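Local coordinates for protoporphyrinogen oxidase (PDB 3LOV), which probably oxidises coproporphyrinogen III to coproporphyrin III with bound FAD and molecular oxygen, a step in heme b biosynthesis, at residues P411-R425 and I435-L447. Sequence-based numbering, arbitrary orientation.
With FAD (flavin-adenine dinucleotide), chain B.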
# COMPACT_ATOMS: atom_id res chain seq x y z
N PRO A 411 0.44 7.53 3.08
CA PRO A 411 1.13 8.78 2.72
C PRO A 411 1.13 9.05 1.24
O PRO A 411 1.19 8.12 0.44
CB PRO A 411 2.59 8.53 3.13
CG PRO A 411 2.56 7.38 4.04
CD PRO A 411 1.38 6.53 3.58
N ALA A 412 1.10 10.34 0.91
CA ALA A 412 1.13 10.83 -0.44
C ALA A 412 2.57 11.20 -0.77
O ALA A 412 3.06 12.31 -0.39
CB ALA A 412 0.20 12.08 -0.54
N TYR A 413 3.25 10.26 -1.44
CA TYR A 413 4.58 10.49 -1.98
C TYR A 413 4.49 11.33 -3.25
O TYR A 413 3.76 10.98 -4.14
CB TYR A 413 5.26 9.17 -2.42
CG TYR A 413 5.76 8.20 -1.35
CD1 TYR A 413 5.20 8.13 -0.07
CD2 TYR A 413 6.73 7.27 -1.68
CE1 TYR A 413 5.64 7.19 0.89
CE2 TYR A 413 7.18 6.32 -0.73
CZ TYR A 413 6.65 6.30 0.55
OH TYR A 413 7.09 5.35 1.44
N THR A 414 5.30 12.36 -3.36
CA THR A 414 5.27 13.23 -4.54
C THR A 414 6.67 13.33 -5.07
O THR A 414 7.57 12.77 -4.48
CB THR A 414 4.80 14.66 -4.17
OG1 THR A 414 5.78 15.24 -3.29
CG2 THR A 414 3.37 14.65 -3.49
N VAL A 415 6.86 14.05 -6.18
CA VAL A 415 8.17 14.24 -6.79
C VAL A 415 9.15 14.76 -5.74
O VAL A 415 8.81 15.68 -5.01
CB VAL A 415 8.13 15.22 -7.98
CG1 VAL A 415 9.55 15.49 -8.51
CG2 VAL A 415 7.20 14.65 -9.09
N GLY A 416 10.34 14.14 -5.71
CA GLY A 416 11.46 14.41 -4.77
C GLY A 416 11.42 13.71 -3.39
O GLY A 416 12.25 13.99 -2.51
N HIS A 417 10.45 12.82 -3.18
CA HIS A 417 10.28 12.15 -1.89
C HIS A 417 11.55 11.44 -1.44
O HIS A 417 11.97 11.65 -0.33
CB HIS A 417 9.12 11.13 -1.94
CG HIS A 417 8.84 10.49 -0.62
ND1 HIS A 417 8.09 11.11 0.36
CD2 HIS A 417 9.22 9.29 -0.11
CE1 HIS A 417 8.00 10.31 1.41
NE2 HIS A 417 8.69 9.21 1.16
N ALA A 418 12.13 10.61 -2.29
CA ALA A 418 13.26 9.79 -1.90
C ALA A 418 14.43 10.68 -1.43
O ALA A 418 15.01 10.42 -0.39
CB ALA A 418 13.67 8.84 -3.06
N ASP A 419 14.70 11.77 -2.13
CA ASP A 419 15.72 12.75 -1.70
C ASP A 419 15.35 13.47 -0.43
O ASP A 419 16.22 13.70 0.40
CB ASP A 419 15.98 13.80 -2.78
CG ASP A 419 16.74 13.23 -3.97
OD1 ASP A 419 17.26 12.11 -3.84
OD2 ASP A 419 16.79 13.89 -5.01
N ARG A 420 14.08 13.78 -0.25
CA ARG A 420 13.65 14.36 1.02
C ARG A 420 13.86 13.38 2.21
O ARG A 420 14.30 13.78 3.30
CB ARG A 420 12.22 14.82 0.92
CG ARG A 420 12.06 16.13 0.13
CD ARG A 420 10.66 16.68 0.29
NE ARG A 420 9.61 15.82 -0.27
CZ ARG A 420 9.28 15.80 -1.56
NH1 ARG A 420 9.90 16.60 -2.43
NH2 ARG A 420 8.30 15.02 -1.98
N ILE A 421 13.56 12.11 2.00
CA ILE A 421 13.73 11.13 3.07
C ILE A 421 15.24 10.96 3.40
O ILE A 421 15.57 10.80 4.56
CB ILE A 421 13.10 9.83 2.68
CG1 ILE A 421 11.55 9.98 2.65
CG2 ILE A 421 13.63 8.62 3.54
CD1 ILE A 421 10.88 10.61 3.88
N GLN A 422 16.14 10.96 2.40
CA GLN A 422 17.60 10.94 2.65
C GLN A 422 17.99 12.11 3.56
O GLN A 422 18.75 11.97 4.53
CB GLN A 422 18.40 10.97 1.32
CG GLN A 422 19.84 11.53 1.43
CD GLN A 422 20.62 11.56 0.09
OE1 GLN A 422 20.16 11.05 -0.93
NE2 GLN A 422 21.80 12.16 0.12
N ARG A 423 17.48 13.30 3.23
CA ARG A 423 17.78 14.45 4.05
C ARG A 423 17.20 14.30 5.47
O ARG A 423 17.89 14.62 6.41
CB ARG A 423 17.35 15.76 3.35
CG ARG A 423 17.88 17.04 4.05
CD ARG A 423 16.87 17.52 5.06
NE ARG A 423 17.40 18.33 6.16
CZ ARG A 423 16.69 18.64 7.24
NH1 ARG A 423 15.44 18.19 7.38
NH2 ARG A 423 17.23 19.40 8.19
N VAL A 424 15.97 13.80 5.63
CA VAL A 424 15.40 13.52 6.97
C VAL A 424 16.36 12.60 7.78
O VAL A 424 16.75 12.92 8.91
CB VAL A 424 13.91 12.96 6.86
CG1 VAL A 424 13.44 12.24 8.13
CG2 VAL A 424 12.91 14.06 6.49
N ARG A 425 16.82 11.51 7.17
CA ARG A 425 17.69 10.53 7.83
C ARG A 425 19.04 11.11 8.26
O ARG A 425 19.52 10.79 9.36
CB ARG A 425 17.89 9.31 6.94
CG ARG A 425 16.61 8.45 6.84
CD ARG A 425 16.90 7.15 6.11
NE ARG A 425 15.90 6.12 6.37
CZ ARG A 425 15.20 5.48 5.44
NH1 ARG A 425 15.37 5.71 4.13
NH2 ARG A 425 14.34 4.55 5.81
N ILE A 435 19.95 6.75 15.86
CA ILE A 435 18.51 6.63 15.66
C ILE A 435 18.25 6.52 14.17
O ILE A 435 18.75 7.31 13.38
CB ILE A 435 17.74 7.76 16.37
CG1 ILE A 435 18.07 7.70 17.88
CG2 ILE A 435 16.22 7.65 16.13
CD1 ILE A 435 17.16 8.53 18.75
N TYR A 436 17.51 5.47 13.80
CA TYR A 436 17.25 5.10 12.40
C TYR A 436 15.74 5.02 12.24
O TYR A 436 15.00 4.82 13.22
CB TYR A 436 17.94 3.75 12.04
CG TYR A 436 19.46 3.79 12.15
CD1 TYR A 436 20.12 3.60 13.38
CD2 TYR A 436 20.23 4.04 11.05
CE1 TYR A 436 21.54 3.69 13.46
CE2 TYR A 436 21.64 4.12 11.12
CZ TYR A 436 22.27 3.95 12.34
OH TYR A 436 23.63 4.03 12.33
N LEU A 437 15.29 5.24 11.01
CA LEU A 437 13.87 5.22 10.64
C LEU A 437 13.58 4.18 9.56
O LEU A 437 14.35 4.04 8.61
CB LEU A 437 13.47 6.60 10.06
CG LEU A 437 13.85 7.83 10.85
CD1 LEU A 437 13.52 9.12 10.11
CD2 LEU A 437 13.14 7.81 12.19
N ALA A 438 12.43 3.51 9.67
CA ALA A 438 11.98 2.55 8.67
C ALA A 438 10.46 2.42 8.71
O ALA A 438 9.81 2.72 9.71
CB ALA A 438 12.65 1.15 8.89
N GLY A 439 9.89 2.02 7.59
CA GLY A 439 8.47 1.91 7.44
C GLY A 439 7.87 2.61 6.25
O GLY A 439 8.57 3.11 5.36
N LEU A 440 6.55 2.66 6.24
CA LEU A 440 5.82 3.02 5.01
C LEU A 440 5.94 4.48 4.60
O LEU A 440 5.64 4.81 3.45
CB LEU A 440 4.37 2.62 5.13
CG LEU A 440 3.31 3.53 5.78
CD1 LEU A 440 1.98 3.00 5.24
CD2 LEU A 440 3.34 3.51 7.30
N ALA A 441 6.40 5.33 5.52
CA ALA A 441 6.58 6.77 5.21
C ALA A 441 7.77 6.95 4.27
O ALA A 441 7.89 7.98 3.58
CB ALA A 441 6.86 7.55 6.46
N TYR A 442 8.68 5.96 4.31
CA TYR A 442 10.04 6.20 3.81
C TYR A 442 10.39 5.69 2.42
O TYR A 442 10.72 6.49 1.54
CB TYR A 442 11.08 5.75 4.85
CG TYR A 442 10.74 6.29 6.23
CD1 TYR A 442 10.97 7.63 6.54
CD2 TYR A 442 10.16 5.49 7.21
CE1 TYR A 442 10.63 8.17 7.76
CE2 TYR A 442 9.84 6.02 8.46
CZ TYR A 442 10.04 7.35 8.72
OH TYR A 442 9.71 7.92 9.94
N ASP A 443 10.38 4.38 2.26
CA ASP A 443 10.98 3.73 1.09
C ASP A 443 9.93 2.91 0.27
O ASP A 443 10.25 1.87 -0.28
CB ASP A 443 12.10 2.79 1.54
CG ASP A 443 13.10 3.45 2.48
OD1 ASP A 443 13.57 4.54 2.16
OD2 ASP A 443 13.40 2.85 3.55
N GLY A 444 8.69 3.39 0.21
CA GLY A 444 7.62 2.68 -0.48
C GLY A 444 6.58 2.25 0.53
O GLY A 444 6.91 1.78 1.61
N VAL A 445 5.33 2.37 0.14
CA VAL A 445 4.21 2.08 0.98
C VAL A 445 3.89 0.60 1.21
O VAL A 445 3.35 0.25 2.24
CB VAL A 445 2.97 2.82 0.41
CG1 VAL A 445 1.69 2.33 1.03
CG2 VAL A 445 3.18 4.32 0.64
N GLY A 446 4.26 -0.28 0.27
CA GLY A 446 3.79 -1.68 0.28
C GLY A 446 4.52 -2.61 1.23
O GLY A 446 5.63 -2.31 1.67
N LEU A 447 3.93 -3.76 1.53
CA LEU A 447 4.50 -4.69 2.48
C LEU A 447 5.97 -5.04 2.18
O LEU A 447 6.83 -4.99 3.09
CB LEU A 447 3.65 -5.94 2.64
CG LEU A 447 2.29 -5.68 3.23
CD1 LEU A 447 1.35 -6.85 2.96
CD2 LEU A 447 2.35 -5.42 4.71
PA FAD B . 2.03 -0.10 10.73
O1A FAD B . 1.41 -1.35 10.21
O2A FAD B . 1.21 1.14 10.78
O5B FAD B . 2.58 -0.39 12.19
C5B FAD B . 2.95 0.63 13.09
C4B FAD B . 3.02 0.01 14.49
O4B FAD B . 3.59 0.93 15.42
C3B FAD B . 1.65 -0.40 14.97
O3B FAD B . 1.65 -1.70 15.53
C2B FAD B . 1.37 0.68 16.00
O2B FAD B . 0.55 0.25 17.03
C1B FAD B . 2.75 1.00 16.54
N9A FAD B . 2.89 2.32 17.17
C8A FAD B . 2.32 3.54 16.90
N7A FAD B . 2.78 4.47 17.78
C5A FAD B . 3.65 3.84 18.62
C6A FAD B . 4.44 4.27 19.70
N6A FAD B . 4.46 5.55 20.07
N1A FAD B . 5.24 3.36 20.37
C2A FAD B . 5.29 2.05 19.96
N3A FAD B . 4.53 1.63 18.88
C4A FAD B . 3.72 2.50 18.25
N1 FAD B . 0.52 -3.00 1.08
C2 FAD B . 0.64 -4.06 0.23
O2 FAD B . 1.75 -4.50 -0.07
N3 FAD B . -0.49 -4.61 -0.32
C4 FAD B . -1.73 -4.13 -0.07
O4 FAD B . -2.69 -4.69 -0.57
C4X FAD B . -1.88 -3.04 0.77
N5 FAD B . -3.14 -2.58 1.07
C5X FAD B . -3.26 -1.49 1.94
C6 FAD B . -4.53 -0.98 2.23
C7 FAD B . -4.67 0.12 3.10
C7M FAD B . -6.03 0.66 3.42
C8 FAD B . -3.53 0.69 3.71
C8M FAD B . -3.63 1.88 4.64
C9 FAD B . -2.27 0.18 3.44
C9A FAD B . -2.11 -0.91 2.55
N10 FAD B . -0.84 -1.43 2.27
C10 FAD B . -0.73 -2.49 1.37
C1' FAD B . 0.43 -0.86 2.85
C2' FAD B . 0.82 -1.69 4.09
O2' FAD B . -0.17 -1.56 5.04
C3' FAD B . 2.16 -1.26 4.71
O3' FAD B . 3.17 -1.73 3.83
C4' FAD B . 2.47 -1.85 6.11
O4' FAD B . 1.35 -2.25 6.88
C5' FAD B . 3.20 -0.85 6.99
O5' FAD B . 3.59 -1.48 8.18
P FAD B . 4.43 -0.67 9.24
O1P FAD B . 5.44 0.25 8.59
O2P FAD B . 4.97 -1.52 10.36
O3P FAD B . 3.33 0.34 9.90
O HOH W 1 17.32 6.09 9.18
O HOH W 2 18.07 8.28 10.76
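Tyr413 OH is gripped twice by the 435-447 segment: it donates to Leu440 O at 2.5 Å, from above the carbonyl plane, and accepts a hydrogen bond from Gly444 N at 2.8 Å, in the plane of its ring. Residues 438-446 form the loop that leaves edge strand 435-437 of the parallel, Rossmann-type FAD-binding sheet and runs along the cofactor; 411-425 packs against its other side, away from the flavin. Val445 shows both sides of it: CG2 packs on Tyr413 CE1, while its carbonyl O accepts a hydrogen bond from FAD O3'. The imidazole of His417 lies over one face of the tyrosine ring, and with CG anti to the backbone N (chi1 -175°) its NE2 reaches Ala441 O at 2.8 Å. Ile421 CG1 covers the opposite imidazole face. Further along the helix, Arg425 forms an end-on salt bridge with Asp443, guanidinium and carboxylate nearly coplanar (28°): NH1 takes the syn lone pair of OD1 and NH2 goes to OD2, which Ser453 also holds. With an alanine here, Asp443 would probably lose its charged mate and keep Ser453 as its remaining partner among those described. The same NH2 gives a nearly straight bond (169°) to Leu437 O, 2.8 Å away, where the strand ends.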